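Local coordinates for protein possible TctC subunit of the Tripartite Tricarboxylate Transport(TTT) Family (Rhodopseudomonas palustris, PDB 6HKE) that binds malate as a periplasmic binding protein of the tripartite tricarboxylate transporter family, probably delivering it for uptake into the cell, at residues H80-F91 / F147-L156. The protein carries 2 engineered substitutions. Numbering follows the deposited sequence.
With LMR ((2S)-2-hydroxybutanedioic acid), chain E; MLT (D-malate), chain D.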
loop_
_atom_site.group_PDB
_atom_site.type_symbol
_atom_site.label_atom_id
_atom_site.label_comp_id
_atom_site.label_asym_id
_atom_site.label_seq_id
_atom_site.Cartn_x
_atom_site.Cartn_y
_atom_site.Cartn_z
ATOM N N HIS A 80 -2.882 -0.025 -5.245
ATOM C CA HIS A 80 -2.928 -0.842 -4.017
ATOM C C HIS A 80 -4.306 -0.699 -3.376
ATOM O O HIS A 80 -5.187 -0.051 -3.989
ATOM C CB HIS A 80 -1.734 -0.491 -3.129
ATOM C CG HIS A 80 -1.686 0.913 -2.637
ATOM N ND1 HIS A 80 -2.806 1.689 -2.511
ATOM C CD2 HIS A 80 -0.653 1.626 -2.143
ATOM C CE1 HIS A 80 -2.472 2.856 -1.983
ATOM N NE2 HIS A 80 -1.136 2.844 -1.750
ATOM N N LEU A 81 -4.451 -1.285 -2.194
ATOM C CA LEU A 81 -5.713 -1.327 -1.426
ATOM C C LEU A 81 -6.336 0.072 -1.343
ATOM O O LEU A 81 -7.568 0.128 -1.285
ATOM C CB LEU A 81 -5.418 -1.915 -0.042
ATOM C CG LEU A 81 -6.503 -1.723 1.017
ATOM C CD1 LEU A 81 -6.478 -2.869 2.016
ATOM C CD2 LEU A 81 -6.305 -0.400 1.744
ATOM N N GLY A 82 -5.531 1.144 -1.317
ATOM C CA GLY A 82 -6.028 2.535 -1.287
ATOM C C GLY A 82 -6.488 3.019 -2.658
ATOM O O GLY A 82 -7.676 3.302 -2.838
ATOM N N THR A 83 -5.582 3.121 -3.624
ATOM C CA THR A 83 -5.842 3.850 -4.888
ATOM C C THR A 83 -6.904 3.105 -5.688
ATOM O O THR A 83 -7.633 3.773 -6.439
ATOM C CB THR A 83 -4.556 3.998 -5.694
ATOM O OG1 THR A 83 -4.094 2.676 -5.974
ATOM C CG2 THR A 83 -3.516 4.789 -4.940
ATOM N N HIS A 84 -6.974 1.775 -5.524
ATOM C CA HIS A 84 -7.812 0.882 -6.356
ATOM C C HIS A 84 -8.773 0.082 -5.484
ATOM O O HIS A 84 -9.169 -1.017 -5.920
ATOM C CB HIS A 84 -6.921 -0.015 -7.212
ATOM C CG HIS A 84 -6.332 0.718 -8.360
ATOM N ND1 HIS A 84 -5.348 1.657 -8.195
ATOM C CD2 HIS A 84 -6.627 0.683 -9.679
ATOM C CE1 HIS A 84 -5.050 2.169 -9.377
ATOM N NE2 HIS A 84 -5.825 1.582 -10.314
ATOM N N GLY A 85 -9.159 0.626 -4.324
ATOM C CA GLY A 85 -10.015 -0.082 -3.353
ATOM C C GLY A 85 -10.777 0.890 -2.483
ATOM O O GLY A 85 -11.856 1.341 -2.907
ATOM N N ALA A 86 -10.213 1.206 -1.317
ATOM C CA ALA A 86 -10.778 2.106 -0.289
ATOM C C ALA A 86 -11.131 3.468 -0.900
ATOM O O ALA A 86 -12.084 4.061 -0.409
ATOM C CB ALA A 86 -9.827 2.247 0.873
ATOM N N ALA A 87 -10.415 3.940 -1.923
ATOM C CA ALA A 87 -10.592 5.303 -2.489
ATOM C C ALA A 87 -12.046 5.514 -2.951
ATOM O O ALA A 87 -12.564 6.649 -2.836
ATOM C CB ALA A 87 -9.619 5.533 -3.614
ATOM N N VAL A 88 -12.690 4.466 -3.466
ATOM C CA VAL A 88 -14.103 4.531 -3.959
ATOM C C VAL A 88 -14.988 5.001 -2.803
ATOM O O VAL A 88 -15.700 5.999 -2.984
ATOM C CB VAL A 88 -14.569 3.184 -4.536
ATOM C CG1 VAL A 88 -16.039 3.226 -4.936
ATOM C CG2 VAL A 88 -13.695 2.765 -5.713
ATOM N N ALA A 89 -14.850 4.371 -1.634
ATOM C CA ALA A 89 -15.648 4.645 -0.417
ATOM C C ALA A 89 -15.208 5.943 0.279
ATOM O O ALA A 89 -16.095 6.588 0.862
ATOM C CB ALA A 89 -15.565 3.471 0.525
ATOM N N LEU A 90 -13.911 6.291 0.277
ATOM C CA LEU A 90 -13.338 7.330 1.179
ATOM C C LEU A 90 -13.056 8.647 0.447
ATOM O O LEU A 90 -12.874 9.657 1.154
ATOM C CB LEU A 90 -12.023 6.829 1.789
ATOM C CG LEU A 90 -12.059 5.480 2.496
ATOM C CD1 LEU A 90 -10.723 5.213 3.167
ATOM C CD2 LEU A 90 -13.190 5.406 3.507
ATOM N N PHE A 91 -12.898 8.621 -0.881
ATOM C CA PHE A 91 -12.446 9.774 -1.705
ATOM C C PHE A 91 -13.658 10.382 -2.401
ATOM O O PHE A 91 -14.289 9.751 -3.247
ATOM C CB PHE A 91 -11.363 9.364 -2.710
ATOM C CG PHE A 91 -10.443 10.477 -3.149
ATOM C CD1 PHE A 91 -10.884 11.469 -4.018
ATOM C CD2 PHE A 91 -9.125 10.525 -2.717
ATOM C CE1 PHE A 91 -10.037 12.490 -4.429
ATOM C CE2 PHE A 91 -8.279 11.547 -3.126
ATOM C CZ PHE A 91 -8.736 12.528 -3.979
ATOM N N PHE A 147 -6.139 10.639 0.787
ATOM C CA PHE A 147 -7.413 9.882 0.898
ATOM C C PHE A 147 -7.374 8.614 0.017
ATOM O O PHE A 147 -8.181 7.706 0.257
ATOM C CB PHE A 147 -8.601 10.820 0.628
ATOM C CG PHE A 147 -8.770 11.979 1.597
ATOM C CD1 PHE A 147 -8.029 12.069 2.778
ATOM C CD2 PHE A 147 -9.687 12.991 1.330
ATOM C CE1 PHE A 147 -8.205 13.126 3.661
ATOM C CE2 PHE A 147 -9.855 14.050 2.210
ATOM C CZ PHE A 147 -9.118 14.114 3.375
ATOM N N GLY A 148 -6.448 8.516 -0.941
ATOM C CA GLY A 148 -6.274 7.324 -1.794
ATOM C C GLY A 148 -5.198 6.390 -1.256
ATOM O O GLY A 148 -4.891 5.389 -1.924
ATOM N N SER A 149 -4.661 6.690 -0.079
ATOM C CA SER A 149 -3.531 5.955 0.552
ATOM C C SER A 149 -4.050 4.844 1.478
ATOM O O SER A 149 -5.176 4.942 2.003
ATOM C CB SER A 149 -2.565 6.909 1.247
ATOM O OG SER A 149 -3.031 7.352 2.519
ATOM N N VAL A 150 -3.235 3.802 1.623
ATOM C CA VAL A 150 -3.379 2.711 2.620
ATOM C C VAL A 150 -3.296 3.335 4.012
ATOM O O VAL A 150 -4.085 2.927 4.879
ATOM C CB VAL A 150 -2.276 1.652 2.442
ATOM C CG1 VAL A 150 -2.288 0.670 3.595
ATOM C CG2 VAL A 150 -2.392 0.921 1.116
ATOM N N SER A 151 -2.324 4.229 4.215
ATOM C CA SER A 151 -2.052 4.878 5.517
ATOM C C SER A 151 -3.334 5.574 5.974
ATOM O O SER A 151 -3.679 5.410 7.149
ATOM C CB SER A 151 -0.871 5.835 5.472
ATOM O OG SER A 151 -0.963 6.750 4.380
ATOM N N TYR A 152 -4.030 6.268 5.071
ATOM C CA TYR A 152 -5.285 7.008 5.390
ATOM C C TYR A 152 -6.391 5.994 5.680
ATOM O O TYR A 152 -7.006 6.060 6.736
ATOM C CB TYR A 152 -5.718 7.971 4.274
ATOM C CG TYR A 152 -7.023 8.667 4.556
ATOM C CD1 TYR A 152 -7.089 9.693 5.490
ATOM C CD2 TYR A 152 -8.203 8.270 3.943
ATOM C CE1 TYR A 152 -8.287 10.326 5.783
ATOM C CE2 TYR A 152 -9.406 8.896 4.216
ATOM C CZ TYR A 152 -9.444 9.927 5.141
ATOM O OH TYR A 152 -10.613 10.549 5.441
ATOM N N ALA A 153 -6.624 5.067 4.756
ATOM C CA ALA A 153 -7.695 4.053 4.880
ATOM C C ALA A 153 -7.528 3.324 6.216
ATOM O O ALA A 153 -8.513 3.260 6.976
ATOM C CB ALA A 153 -7.672 3.113 3.702
ATOM N N SER A 154 -6.320 2.828 6.508
ATOM C CA SER A 154 -5.982 2.126 7.774
ATOM C C SER A 154 -6.210 3.013 9.024
ATOM O O SER A 154 -6.754 2.490 10.005
ATOM C CB SER A 154 -4.587 1.602 7.710
ATOM O OG SER A 154 -4.468 0.688 6.641
ATOM N N CYS A 155 -5.819 4.297 9.019
ATOM C CA CYS A 155 -5.937 5.196 10.200
ATOM C C CYS A 155 -7.408 5.588 10.387
ATOM O O CYS A 155 -7.869 5.672 11.539
ATOM C CB CYS A 155 -4.986 6.389 10.121
ATOM S SG CYS A 155 -5.616 7.871 9.276
ATOM N N LEU A 156 -8.151 5.756 9.302
ATOM C CA LEU A 156 -9.609 6.017 9.397
ATOM C C LEU A 156 -10.304 4.789 10.014
ATOM O O LEU A 156 -11.228 4.975 10.839
ATOM C CB LEU A 156 -10.136 6.365 8.004
ATOM C CG LEU A 156 -11.624 6.695 7.943
ATOM C CD1 LEU A 156 -11.905 7.743 6.879
ATOM C CD2 LEU A 156 -12.444 5.436 7.690
HETATM C C1 LMR E . 0.146 4.516 1.317
HETATM O O1A LMR E . -0.642 4.552 0.358
HETATM O O1B LMR E . -0.196 4.629 2.524
HETATM C C2 LMR E . 1.634 4.298 0.999
HETATM O O2 LMR E . 1.898 3.196 0.138
HETATM C C3 LMR E . 2.287 5.527 0.360
HETATM C C4 LMR E . 3.644 5.086 -0.160
HETATM O O4A LMR E . 4.656 5.577 0.374
HETATM O O4B LMR E . 3.686 4.219 -1.068
HETATM C C1 MLT D . 0.111 4.514 0.994
HETATM O O1 MLT D . -0.932 4.068 0.468
HETATM O O2 MLT D . 0.109 4.890 2.188
HETATM C C2 MLT D . 1.357 4.627 0.145
HETATM O O3 MLT D . 1.742 3.452 -0.598
HETATM C C3 MLT D . 2.575 4.906 0.974
HETATM C C4 MLT D . 3.672 5.032 -0.052
HETATM O O4 MLT D . 3.850 4.112 -0.895
HETATM O O5 MLT D . 4.327 6.094 -0.017
#
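V150 CG2 sits over the centre of one face of the H80 imidazole, a CH-pi contact 3.5 Å from the ring centroid, while G148 O lies in plane at the ring edge, 3.5 Å from H80 CE1. At the far end of 80-91 the F91 ring turns its edge, in plane, to G148 N, with F147 CB 3.4 Å from F91 CD2; F147 CD1 lies over one face of the Y152 ring, which L90 CD1 approaches obliquely. This is the malate cleft of a periplasmic binding protein: the H80 side chain, ahead of helix 82-90, meets the N-terminal N-H groups of helix 150-162 at one ligand carboxylate. H80 NE2 donates to LMR O1A at 2.8 Å, an oxygen that V150 N also grips; S151 N bonds LMR O1B at 2.7 Å. The same two backbone N-H groups hold the overlapping D-malate, and T30, T174 and Q192 also bind LMR. With chi1 at 62°, CG of H80 stands between its backbone N and carbonyl carbon, curling the ring back so that ND1 accepts from G82 N, well out of plane; H80 N donates to T83 OG1, completing a capping box. A leucine in place of H80 would probably leave the malate carboxylate short of a donor and G82 N without its cap. A CB on G82 would clash with G148 O. Farther along, the axes of 82-90 and 150-156 cross at 48°, with A86 CB and L90 CD1 each 3.7 Å from A153 CB.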